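Putative PAS/PAC sensor protein (Nakamurella multipartita DSM 44233, PDB 6HMJ) senses blue light through a LOV domain holding flavin mononucleotide and mediates RNA binding and translational regulation, with RNA probably recognised by its ANTAR domain. Local coordinates at residues L80-A83 / P87-A90; G26-A31 / F36-V41; L32-A37 / L49-P54; A159-H164 / R173-G178. All blocks are in the same frame, centred on the assembly; numbering follows the deposited sequence.

Contact 1. Residues L80-A83 / P87-A90; sequences LLTA and PRPA
L80 and R88 form an antiparallel hydrogen-bonded pair: L80 N gives to R88 O at 2.9 Å, and R88 N returns a bond to L80 O of the same length. Their side chains lie on one face of the sheet, where the guanidinium of R88 is laid over the leucine. L80 CB sits beneath the centre of that flat group, and L80 CD1 lies 3.7 Å from R88 NH2. The arginine chain is bent at its second and third torsions (107° and 66°), which folds its end back over strand 80-82 instead of letting it run outward. At the guanidinium edge, R88 NH1 is 2.8 Å from T82 OG1, in plane, a hydrogen bond whose threonine position is less sure. L80 CG also meets A90 CB at 3.6 Å, while P87 CG rests 3.9 Å from L81 CD2, away from the arginine. Further out, R88 NH2 bonds firmly to the backbone O of V33, whereas the long, weak ion pair of R88 NE with D112 adds little. A leucine in place of R88 would probably leave V33 O without this donor and D112 without its distant positive partner. The two strands, 74-82 and 85-97, make a beta hairpin at one side of a five-stranded antiparallel sheet with PAS strand order. Helix 28-34 lies next to it through V33, H51 bonds by its backbone to L81, and A90 O accepts from R116 of the second subunit.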
loop_
_atom_site.group_PDB
_atom_site.type_symbol
_atom_site.label_atom_id
_atom_site.label_comp_id
_atom_site.label_asym_id
_atom_site.label_seq_id
_atom_site.Cartn_x
_atom_site.Cartn_y
_atom_site.Cartn_z
ATOM N N LEU A 80 11.411 -49.753 -5.299
ATOM C CA LEU A 80 11.785 -50.586 -4.162
ATOM C C LEU A 80 10.510 -50.892 -3.389
ATOM O O LEU A 80 9.801 -49.972 -2.969
ATOM C CB LEU A 80 12.817 -49.890 -3.270
ATOM C CG LEU A 80 14.235 -49.765 -3.840
ATOM C CD1 LEU A 80 15.130 -49.008 -2.871
ATOM C CD2 LEU A 80 14.837 -51.122 -4.162
ATOM N N LEU A 81 10.224 -52.176 -3.200
ATOM C CA LEU A 81 9.002 -52.595 -2.525
ATOM C C LEU A 81 9.147 -52.487 -1.012
ATOM O O LEU A 81 10.140 -52.948 -0.438
ATOM C CB LEU A 81 8.647 -54.022 -2.932
ATOM C CG LEU A 81 8.599 -54.228 -4.449
ATOM C CD1 LEU A 81 8.351 -55.688 -4.791
ATOM C CD2 LEU A 81 7.550 -53.332 -5.094
ATOM N N THR A 82 8.147 -51.887 -0.367
ATOM C CA THR A 82 8.135 -51.697 1.077
ATOM C C THR A 82 6.979 -52.470 1.697
ATOM O O THR A 82 5.825 -52.305 1.287
ATOM C CB THR A 82 8.008 -50.213 1.434
ATOM O OG1 THR A 82 8.911 -49.445 0.629
ATOM C CG2 THR A 82 8.324 -49.989 2.907
ATOM N N ALA A 83 7.293 -53.301 2.689
ATOM C CA ALA A 83 6.285 -54.114 3.359
ATOM C C ALA A 83 5.221 -53.226 3.993
ATOM O O ALA A 83 5.513 -52.447 4.906
ATOM C CB ALA A 83 6.938 -55.004 4.413
ATOM N N PRO A 87 5.621 -48.484 -2.801
ATOM C CA PRO A 87 7.021 -48.553 -3.237
ATOM C C PRO A 87 7.668 -47.178 -3.325
ATOM O O PRO A 87 7.000 -46.157 -3.512
ATOM C CB PRO A 87 6.935 -49.212 -4.619
ATOM C CG PRO A 87 5.664 -49.960 -4.603
ATOM C CD PRO A 87 4.723 -49.163 -3.753
ATOM N N ARG A 88 9.010 -47.167 -3.195
ATOM C CA ARG A 88 9.796 -45.953 -3.313
ATOM C C ARG A 88 10.484 -45.896 -4.672
ATOM O O ARG A 88 10.856 -46.933 -5.229
ATOM C CB ARG A 88 10.862 -45.878 -2.215
ATOM C CG ARG A 88 10.313 -45.839 -0.802
ATOM C CD ARG A 88 10.536 -47.166 -0.107
ATOM N NE ARG A 88 11.956 -47.433 0.112
ATOM C CZ ARG A 88 12.466 -48.635 0.360
ATOM N NH1 ARG A 88 11.675 -49.699 0.422
ATOM N NH2 ARG A 88 13.772 -48.774 0.546
ATOM N N PRO A 89 10.674 -44.705 -5.235
ATOM C CA PRO A 89 11.447 -44.603 -6.477
ATOM C C PRO A 89 12.922 -44.844 -6.206
ATOM O O PRO A 89 13.460 -44.418 -5.182
ATOM C CB PRO A 89 11.186 -43.168 -6.940
ATOM C CG PRO A 89 10.955 -42.420 -5.674
ATOM C CD PRO A 89 10.248 -43.381 -4.746
ATOM N N ALA A 90 13.577 -45.535 -7.135
ATOM C CA ALA A 90 14.964 -45.918 -6.937
ATOM C C ALA A 90 15.683 -45.957 -8.277
ATOM O O ALA A 90 15.077 -45.833 -9.343
ATOM C CB ALA A 90 15.067 -47.272 -6.230
#

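Contact 2. Residues G26-A31 / F36-V41; sequences GSDELA and FAPGDV
D28 and P38 meet at about a right angle, the proline ring set against the base of the aspartate. P38 CG touches D28 CB at 3.3 Å, and P38 CB lies 3.6 Å from D28 CG. The first torsion of D28 (-61°) puts CG beside its own backbone N, which sets CB and CG of the aspartate alongside P38 CB and CG. One turn on, the methyl of A31 points at the returning chain, with A31 CB 3.5 Å from F36 O and 3.7 Å from P38 CA. From the same residue, A31 O accepts from F36 N at 2.9 Å, the N-H coming from above the carbonyl plane by 38°. This is the outer bond of the Schellman motif that ends the short helix 28-34 of the PAS-like domain. The helix start is capped too: S27 is the N-cap, and L30 N bonds to S27 OG at 2.9 Å. The phenyl of F36 leads away from the helix, and V41 CG2 lies over one of its faces, toward the rim. Next to it the loop folds on itself, A37 N reaching D40 OD2 at 3.3 Å from above the carboxylate plane while D40 N bonds to A37 O. L43 packs on both A31 and L30, and E29 forms a salt bridge with R72 of the second subunit.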
loop_
_atom_site.group_PDB
_atom_site.type_symbol
_atom_site.label_atom_id
_atom_site.label_comp_id
_atom_site.label_asym_id
_atom_site.label_seq_id
_atom_site.Cartn_x
_atom_site.Cartn_y
_atom_site.Cartn_z
ATOM N N GLY A 26 27.114 -57.663 -0.532
ATOM C CA GLY A 26 26.284 -56.493 -0.302
ATOM C C GLY A 26 26.661 -55.795 0.994
ATOM O O GLY A 26 26.941 -56.442 2.002
ATOM N N SER A 27 26.663 -54.466 0.949
ATOM C CA SER A 27 27.052 -53.671 2.099
ATOM C C SER A 27 25.962 -53.695 3.167
ATOM O O SER A 27 24.793 -53.989 2.898
ATOM C CB SER A 27 27.325 -52.227 1.686
ATOM O OG SER A 27 26.114 -51.538 1.425
ATOM N N ASP A 28 26.367 -53.378 4.400
ATOM C CA ASP A 28 25.390 -53.185 5.464
ATOM C C ASP A 28 24.348 -52.154 5.053
ATOM O O ASP A 28 23.158 -52.298 5.358
ATOM C CB ASP A 28 26.080 -52.748 6.758
ATOM C CG ASP A 28 27.073 -53.775 7.262
ATOM O OD1 ASP A 28 27.265 -54.802 6.578
ATOM O OD2 ASP A 28 27.586 -53.597 8.389
ATOM N N GLU A 29 24.780 -51.102 4.358
ATOM C CA GLU A 29 23.855 -50.059 3.934
ATOM C C GLU A 29 22.858 -50.576 2.906
ATOM O O GLU A 29 21.711 -50.115 2.875
ATOM C CB GLU A 29 24.643 -48.873 3.385
ATOM C CG GLU A 29 25.547 -48.219 4.427
ATOM C CD GLU A 29 26.962 -48.774 4.430
ATOM O OE1 GLU A 29 27.412 -49.292 3.385
ATOM O OE2 GLU A 29 27.630 -48.680 5.481
ATOM N N LEU A 30 23.267 -51.521 2.057
ATOM C CA LEU A 30 22.326 -52.110 1.110
ATOM C C LEU A 30 21.233 -52.878 1.842
ATOM O O LEU A 30 20.053 -52.787 1.485
ATOM C CB LEU A 30 23.061 -53.018 0.124
ATOM C CG LEU A 30 22.196 -53.820 -0.853
ATOM C CD1 LEU A 30 21.117 -52.959 -1.493
ATOM C CD2 LEU A 30 23.064 -54.452 -1.931
ATOM N N ALA A 31 21.604 -53.636 2.876
ATOM C CA ALA A 31 20.596 -54.320 3.677
ATOM C C ALA A 31 19.580 -53.334 4.239
ATOM O O ALA A 31 18.368 -53.579 4.190
ATOM C CB ALA A 31 21.269 -55.097 4.808
ATOM N N PHE A 36 16.178 -54.152 6.046
ATOM C CA PHE A 36 16.674 -55.150 6.978
ATOM C C PHE A 36 17.963 -54.662 7.619
ATOM O O PHE A 36 18.762 -53.970 6.985
ATOM C CB PHE A 36 16.970 -56.488 6.287
ATOM C CG PHE A 36 15.750 -57.249 5.873
ATOM C CD1 PHE A 36 15.293 -57.181 4.570
ATOM C CD2 PHE A 36 15.071 -58.048 6.777
ATOM C CE1 PHE A 36 14.174 -57.888 4.175
ATOM C CE2 PHE A 36 13.951 -58.760 6.390
ATOM C CZ PHE A 36 13.502 -58.680 5.086
ATOM N N ALA A 37 18.160 -55.022 8.883
ATOM C CA ALA A 37 19.460 -54.795 9.484
ATOM C C ALA A 37 20.463 -55.722 8.797
ATOM O O ALA A 37 20.087 -56.778 8.280
ATOM C CB ALA A 37 19.429 -55.067 10.982
ATOM N N PRO A 38 21.745 -55.358 8.777
ATOM C CA PRO A 38 22.710 -56.195 8.042
ATOM C C PRO A 38 22.743 -57.643 8.502
ATOM O O PRO A 38 22.887 -58.550 7.671
ATOM C CB PRO A 38 24.048 -55.483 8.296
ATOM C CG PRO A 38 23.670 -54.072 8.610
ATOM C CD PRO A 38 22.369 -54.146 9.337
ATOM N N GLY A 39 22.612 -57.890 9.806
ATOM C CA GLY A 39 22.628 -59.246 10.326
ATOM C C GLY A 39 21.369 -60.047 10.062
ATOM O O GLY A 39 21.414 -61.281 10.108
ATOM N N ASP A 40 20.246 -59.378 9.790
ATOM C CA ASP A 40 18.982 -60.079 9.601
ATOM C C ASP A 40 18.897 -60.856 8.293
ATOM O O ASP A 40 18.086 -61.783 8.199
ATOM C CB ASP A 40 17.818 -59.085 9.664
ATOM C CG ASP A 40 17.742 -58.358 10.990
ATOM O OD1 ASP A 40 18.287 -58.874 11.990
ATOM O OD2 ASP A 40 17.127 -57.271 11.034
ATOM N N VAL A 41 19.695 -60.511 7.285
ATOM C CA VAL A 41 19.519 -61.074 5.954
ATOM C C VAL A 41 20.869 -61.357 5.314
ATOM O O VAL A 41 21.852 -60.647 5.538
ATOM C CB VAL A 41 18.681 -60.133 5.053
ATOM C CG1 VAL A 41 18.825 -60.508 3.582
ATOM C CG2 VAL A 41 17.221 -60.176 5.466
#

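Contact 3. Residues L32-A37 / L49-P54; sequences LVLGFA and LAHLHP
L34 and H51 bring their CA atoms to 6.7 Å where two short helices, 28-34 and 45-50, run out near each other, and no hydrogen bond joins the two segments. The imidazole of H51 stands across the L34 side chain at about a right angle. L34 CB sits over the middle of one ring face, 4.0 Å from the centroid and 13° off the normal, a CH-pi contact. The leucine branches reach the same residue from further along: L34 CD1 is 3.8 Å from H51 ND1, and L34 CD2 is 4.0 Å from H51 CB. The backbone that delivers this leucine is a Schellman motif, in which G35 takes a positive phi of 125° as the C-prime residue and its N bonds to L32 O. At these backbone angles a CB would collide with the carbonyl oxygen of L34, so glycine suits the position. After the turn, F36 comes back toward the histidine. F36 CE1 lies 3.6 Å from H51 NE2, rim to rim, with ring planes inclined at 69°, so neither ring covers the face of the other and the pair is not a stack. The rotation of the imidazole is also fixed by a hydrogen bond from H51 ND1 to V47 O of helix 45-50. Beyond H51 the chain passes into helix 54-70, with H53 as N-cap: H53 ND1 bonds to D55 N. L43 touches L34 from the intervening loop, L52 packs on W60 and H78, and V33 rests on L80 of strand 74-82.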
loop_
_atom_site.group_PDB
_atom_site.type_symbol
_atom_site.label_atom_id
_atom_site.label_comp_id
_atom_site.label_asym_id
_atom_site.label_seq_id
_atom_site.Cartn_x
_atom_site.Cartn_y
_atom_site.Cartn_z
ATOM N N LEU A 32 20.053 -52.202 4.766
ATOM C CA LEU A 32 19.147 -51.220 5.355
ATOM C C LEU A 32 18.235 -50.602 4.305
ATOM O O LEU A 32 17.037 -50.417 4.550
ATOM C CB LEU A 32 19.945 -50.136 6.077
ATOM C CG LEU A 32 20.602 -50.574 7.388
ATOM C CD1 LEU A 32 21.681 -49.590 7.804
ATOM C CD2 LEU A 32 19.554 -50.716 8.485
ATOM N N VAL A 33 18.779 -50.269 3.132
ATOM C CA VAL A 33 17.952 -49.706 2.070
ATOM C C VAL A 33 16.793 -50.639 1.747
ATOM O O VAL A 33 15.657 -50.195 1.543
ATOM C CB VAL A 33 18.806 -49.417 0.821
ATOM C CG1 VAL A 33 17.914 -49.134 -0.380
ATOM C CG2 VAL A 33 19.739 -48.245 1.076
ATOM N N LEU A 34 17.061 -51.946 1.687
ATOM C CA LEU A 34 16.004 -52.892 1.351
ATOM C C LEU A 34 14.985 -53.019 2.479
ATOM O O LEU A 34 13.805 -53.275 2.215
ATOM C CB LEU A 34 16.617 -54.252 1.014
ATOM C CG LEU A 34 17.597 -54.248 -0.165
ATOM C CD1 LEU A 34 18.146 -55.644 -0.436
ATOM C CD2 LEU A 34 16.951 -53.676 -1.423
ATOM N N GLY A 35 15.411 -52.838 3.731
ATOM C CA GLY A 35 14.493 -52.872 4.855
ATOM C C GLY A 35 14.884 -53.858 5.936
ATOM O O GLY A 35 14.025 -54.350 6.675
ATOM N N PHE A 36 16.178 -54.152 6.046
ATOM C CA PHE A 36 16.674 -55.150 6.978
ATOM C C PHE A 36 17.963 -54.662 7.619
ATOM O O PHE A 36 18.762 -53.970 6.985
ATOM C CB PHE A 36 16.970 -56.488 6.287
ATOM C CG PHE A 36 15.750 -57.249 5.873
ATOM C CD1 PHE A 36 15.293 -57.181 4.570
ATOM C CD2 PHE A 36 15.071 -58.048 6.777
ATOM C CE1 PHE A 36 14.174 -57.888 4.175
ATOM C CE2 PHE A 36 13.951 -58.760 6.390
ATOM C CZ PHE A 36 13.502 -58.680 5.086
ATOM N N ALA A 37 18.160 -55.022 8.883
ATOM C CA ALA A 37 19.460 -54.795 9.484
ATOM C C ALA A 37 20.463 -55.722 8.797
ATOM O O ALA A 37 20.087 -56.778 8.280
ATOM C CB ALA A 37 19.429 -55.067 10.982
ATOM N N LEU A 49 16.360 -58.536 -6.319
ATOM C CA LEU A 49 15.238 -58.570 -7.252
ATOM C C LEU A 49 13.906 -58.750 -6.537
ATOM O O LEU A 49 12.871 -58.290 -7.032
ATOM C CB LEU A 49 15.438 -59.684 -8.279
ATOM C CG LEU A 49 16.615 -59.477 -9.234
ATOM C CD1 LEU A 49 17.168 -60.816 -9.700
ATOM C CD2 LEU A 49 16.218 -58.601 -10.415
ATOM N N ALA A 50 13.907 -59.418 -5.382
ATOM C CA ALA A 50 12.670 -59.616 -4.636
ATOM C C ALA A 50 12.121 -58.310 -4.075
ATOM O O ALA A 50 10.924 -58.238 -3.771
ATOM C CB ALA A 50 12.889 -60.622 -3.504
ATOM N N HIS A 51 12.960 -57.285 -3.924
ATOM C CA HIS A 51 12.508 -55.973 -3.477
ATOM C C HIS A 51 12.288 -54.997 -4.627
ATOM O O HIS A 51 11.933 -53.841 -4.377
ATOM C CB HIS A 51 13.511 -55.375 -2.485
ATOM C CG HIS A 51 13.613 -56.132 -1.199
ATOM N ND1 HIS A 51 14.633 -57.020 -0.936
ATOM C CD2 HIS A 51 12.818 -56.137 -0.103
ATOM C CE1 HIS A 51 14.464 -57.537 0.268
ATOM N NE2 HIS A 51 13.370 -57.018 0.795
ATOM N N LEU A 52 12.501 -55.424 -5.867
ATOM C CA LEU A 52 12.110 -54.641 -7.029
ATOM C C LEU A 52 10.709 -55.046 -7.474
ATOM O O LEU A 52 10.207 -56.123 -7.136
ATOM C CB LEU A 52 13.092 -54.814 -8.187
ATOM C CG LEU A 52 14.417 -54.049 -8.130
ATOM C CD1 LEU A 52 15.223 -54.353 -6.882
ATOM C CD2 LEU A 52 15.233 -54.358 -9.376
ATOM N N HIS A 53 10.086 -54.176 -8.246
ATOM C CA HIS A 53 8.766 -54.503 -8.764
ATOM C C HIS A 53 8.898 -55.520 -9.897
ATOM O O HIS A 53 9.843 -55.442 -10.687
ATOM C CB HIS A 53 8.056 -53.248 -9.265
ATOM C CG HIS A 53 6.614 -53.466 -9.598
ATOM N ND1 HIS A 53 6.180 -53.792 -10.865
ATOM C CD2 HIS A 53 5.504 -53.415 -8.823
ATOM C CE1 HIS A 53 4.867 -53.928 -10.857
ATOM N NE2 HIS A 53 4.431 -53.705 -9.631
ATOM N N PRO A 54 7.981 -56.498 -9.985
ATOM C CA PRO A 54 8.056 -57.490 -11.068
ATOM C C PRO A 54 8.418 -56.903 -12.423
ATOM O O PRO A 54 9.157 -57.523 -13.194
ATOM C CB PRO A 54 6.642 -58.083 -11.077
ATOM C CG PRO A 54 6.233 -58.041 -9.643
ATOM C CD PRO A 54 6.899 -56.817 -9.033
#

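Contact 4. Residues A159-H164 / R173-G178; sequences ALLKWH and RDLATG
L175 reaches from helix 172-185 between L161 and H164, which lie one turn apart on helix 154-167. Its methyls share the work. L175 CD2 lies 4.0 Å from L161 CD2 and 3.8 Å from H164 CB, while L175 CD1 comes to 3.8 Å from H164 O. With chi1 at -177°, CG stands opposite the backbone N and the isobutyl group is extended toward the other helix; L161 meets it at an oblique angle. No hydrogen bond crosses here; the tight part consists of leucine methyls against H164 CB and the helix backbone. S168 and M203 also touch L175. An alanine in place of L175 would probably open a gap between L161 and H164, leaving both without their apolar neighbour on this helix. The imidazole, in contrast, leads away from L175: H164 NE2 bonds to Q359 OE1 and the ring stacks with F200. The backbones come nearest between L161 CA and A176 CA, 7.5 Å apart, yet the A176 side chain is not in contact with the facing helix. Helix 114-149 backs both partners instead, through V146 on L161 and through I139 and A142 on A176. The outer surfaces are looser still, with K162 directed away and R173 and D174 exposed on the opposing helix. The two short helices packed against the end of a long one match the compact helical bundle of ANTAR domains, a family associated with RNA binding.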
loop_
_atom_site.group_PDB
_atom_site.type_symbol
_atom_site.label_atom_id
_atom_site.label_comp_id
_atom_site.label_asym_id
_atom_site.label_seq_id
_atom_site.Cartn_x
_atom_site.Cartn_y
_atom_site.Cartn_z
ATOM N N ALA A 159 -13.530 -3.954 -2.701
ATOM C CA ALA A 159 -14.497 -3.944 -3.793
ATOM C C ALA A 159 -14.096 -2.948 -4.872
ATOM O O ALA A 159 -14.210 -3.240 -6.069
ATOM C CB ALA A 159 -15.892 -3.625 -3.255
ATOM N N LEU A 160 -13.609 -1.768 -4.471
ATOM C CA LEU A 160 -13.167 -0.777 -5.447
ATOM C C LEU A 160 -11.960 -1.277 -6.228
ATOM O O LEU A 160 -11.846 -1.027 -7.434
ATOM C CB LEU A 160 -12.833 0.544 -4.754
ATOM C CG LEU A 160 -14.009 1.411 -4.305
ATOM C CD1 LEU A 160 -13.505 2.622 -3.542
ATOM C CD2 LEU A 160 -14.855 1.841 -5.491
ATOM N N LEU A 161 -11.032 -1.957 -5.553
ATOM C CA LEU A 161 -9.900 -2.550 -6.256
ATOM C C LEU A 161 -10.373 -3.571 -7.283
ATOM O O LEU A 161 -9.830 -3.644 -8.392
ATOM C CB LEU A 161 -8.940 -3.194 -5.258
ATOM C CG LEU A 161 -8.052 -2.241 -4.457
ATOM C CD1 LEU A 161 -7.221 -3.017 -3.448
ATOM C CD2 LEU A 161 -7.143 -1.440 -5.372
ATOM N N LYS A 162 -11.380 -4.376 -6.930
ATOM C CA LYS A 162 -11.950 -5.309 -7.898
ATOM C C LYS A 162 -12.647 -4.561 -9.027
ATOM O O LYS A 162 -12.516 -4.931 -10.200
ATOM C CB LYS A 162 -12.928 -6.260 -7.207
ATOM C CG LYS A 162 -12.279 -7.206 -6.208
ATOM C CD LYS A 162 -13.203 -8.363 -5.840
ATOM C CE LYS A 162 -14.326 -7.925 -4.912
ATOM N NZ LYS A 162 -15.166 -9.077 -4.481
ATOM N N TRP A 163 -13.394 -3.508 -8.688
ATOM C CA TRP A 163 -14.080 -2.714 -9.704
ATOM C C TRP A 163 -13.088 -2.116 -10.692
ATOM O O TRP A 163 -13.254 -2.242 -11.911
ATOM C CB TRP A 163 -14.900 -1.614 -9.030
ATOM C CG TRP A 163 -15.469 -0.611 -9.984
ATOM C CD1 TRP A 163 -15.145 0.714 -10.076
ATOM C CD2 TRP A 163 -16.464 -0.850 -10.985
ATOM N NE1 TRP A 163 -15.876 1.312 -11.072
ATOM C CE2 TRP A 163 -16.694 0.375 -11.645
ATOM C CE3 TRP A 163 -17.183 -1.980 -11.388
ATOM C CZ2 TRP A 163 -17.612 0.500 -12.685
ATOM C CZ3 TRP A 163 -18.094 -1.853 -12.422
ATOM C CH2 TRP A 163 -18.301 -0.623 -13.058
ATOM N N HIS A 164 -12.039 -1.466 -10.182
ATOM C CA HIS A 164 -11.072 -0.817 -11.059
ATOM C C HIS A 164 -10.224 -1.830 -11.815
ATOM O O HIS A 164 -9.741 -1.534 -12.913
ATOM C CB HIS A 164 -10.189 0.127 -10.246
ATOM C CG HIS A 164 -10.930 1.298 -9.678
ATOM N ND1 HIS A 164 -11.840 2.026 -10.413
ATOM C CD2 HIS A 164 -10.906 1.859 -8.446
ATOM C CE1 HIS A 164 -12.338 2.990 -9.661
ATOM N NE2 HIS A 164 -11.789 2.911 -8.464
ATOM N N ARG A 173 -4.087 -8.228 -8.914
ATOM C CA ARG A 173 -2.711 -8.080 -8.452
ATOM C C ARG A 173 -1.942 -7.095 -9.325
ATOM O O ARG A 173 -1.118 -6.323 -8.820
ATOM C CB ARG A 173 -2.008 -9.436 -8.423
ATOM C CG ARG A 173 -1.890 -10.126 -9.768
ATOM C CD ARG A 173 -1.235 -11.489 -9.618
ATOM N NE ARG A 173 -1.062 -12.165 -10.901
ATOM C CZ ARG A 173 -1.962 -12.970 -11.464
ATOM N NH1 ARG A 173 -3.121 -13.213 -10.865
ATOM N NH2 ARG A 173 -1.699 -13.532 -12.636
ATOM N N ASP A 174 -2.203 -7.097 -10.635
ATOM C CA ASP A 174 -1.544 -6.138 -11.515
ATOM C C ASP A 174 -2.017 -4.720 -11.227
ATOM O O ASP A 174 -1.214 -3.781 -11.213
ATOM C CB ASP A 174 -1.803 -6.495 -12.977
ATOM C CG ASP A 174 -1.225 -7.837 -13.355
ATOM O OD1 ASP A 174 -0.174 -8.207 -12.793
ATOM O OD2 ASP A 174 -1.818 -8.515 -14.221
ATOM N N LEU A 175 -3.320 -4.546 -10.996
ATOM C CA LEU A 175 -3.834 -3.239 -10.607
ATOM C C LEU A 175 -3.159 -2.755 -9.329
ATOM O O LEU A 175 -2.700 -1.609 -9.250
ATOM C CB LEU A 175 -5.349 -3.308 -10.413
ATOM C CG LEU A 175 -6.019 -1.974 -10.064
ATOM C CD1 LEU A 175 -6.290 -1.170 -11.331
ATOM C CD2 LEU A 175 -7.296 -2.185 -9.262
ATOM N N ALA A 176 -3.098 -3.620 -8.313
ATOM C CA ALA A 176 -2.498 -3.241 -7.040
ATOM C C ALA A 176 -1.074 -2.734 -7.228
ATOM O O ALA A 176 -0.701 -1.682 -6.697
ATOM C CB ALA A 176 -2.522 -4.431 -6.078
ATOM N N THR A 177 -0.260 -3.471 -7.985
ATOM C CA THR A 177 1.106 -3.027 -8.238
ATOM C C THR A 177 1.124 -1.708 -8.998
ATOM O O THR A 177 1.916 -0.811 -8.683
ATOM C CB THR A 177 1.873 -4.096 -9.015
ATOM O OG1 THR A 177 2.072 -5.241 -8.180
ATOM C CG2 THR A 177 3.229 -3.564 -9.467
ATOM N N GLY A 178 0.255 -1.568 -10.000
ATOM C CA GLY A 178 0.217 -0.333 -10.762
ATOM C C GLY A 178 -0.189 0.859 -9.920
ATOM O O GLY A 178 0.341 1.960 -10.091
#

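In the fold
Contacts 1, 2 and 3 belong to the PAS-like region at one end of the elongated chain, whereas contact 4 lies in the ANTAR region close to the chain's centre, about 49 Å from contact 1 between centres. Contact 4 is buried and apolar. Contact 2 is a surface contact, and contacts 1 and 3 are partly buried. Contacts 2 and 3 share F36 and A37 and both use helix 28-34, one with the loop that follows, the other with the end of helix 45-50. Contact 3 also touches contact 1 directly. Backbone pairing dominates contact 1, aromatic and CH-pi packing contact 3, while contact 2 combines a local helix-end bond with proline and alanine packing.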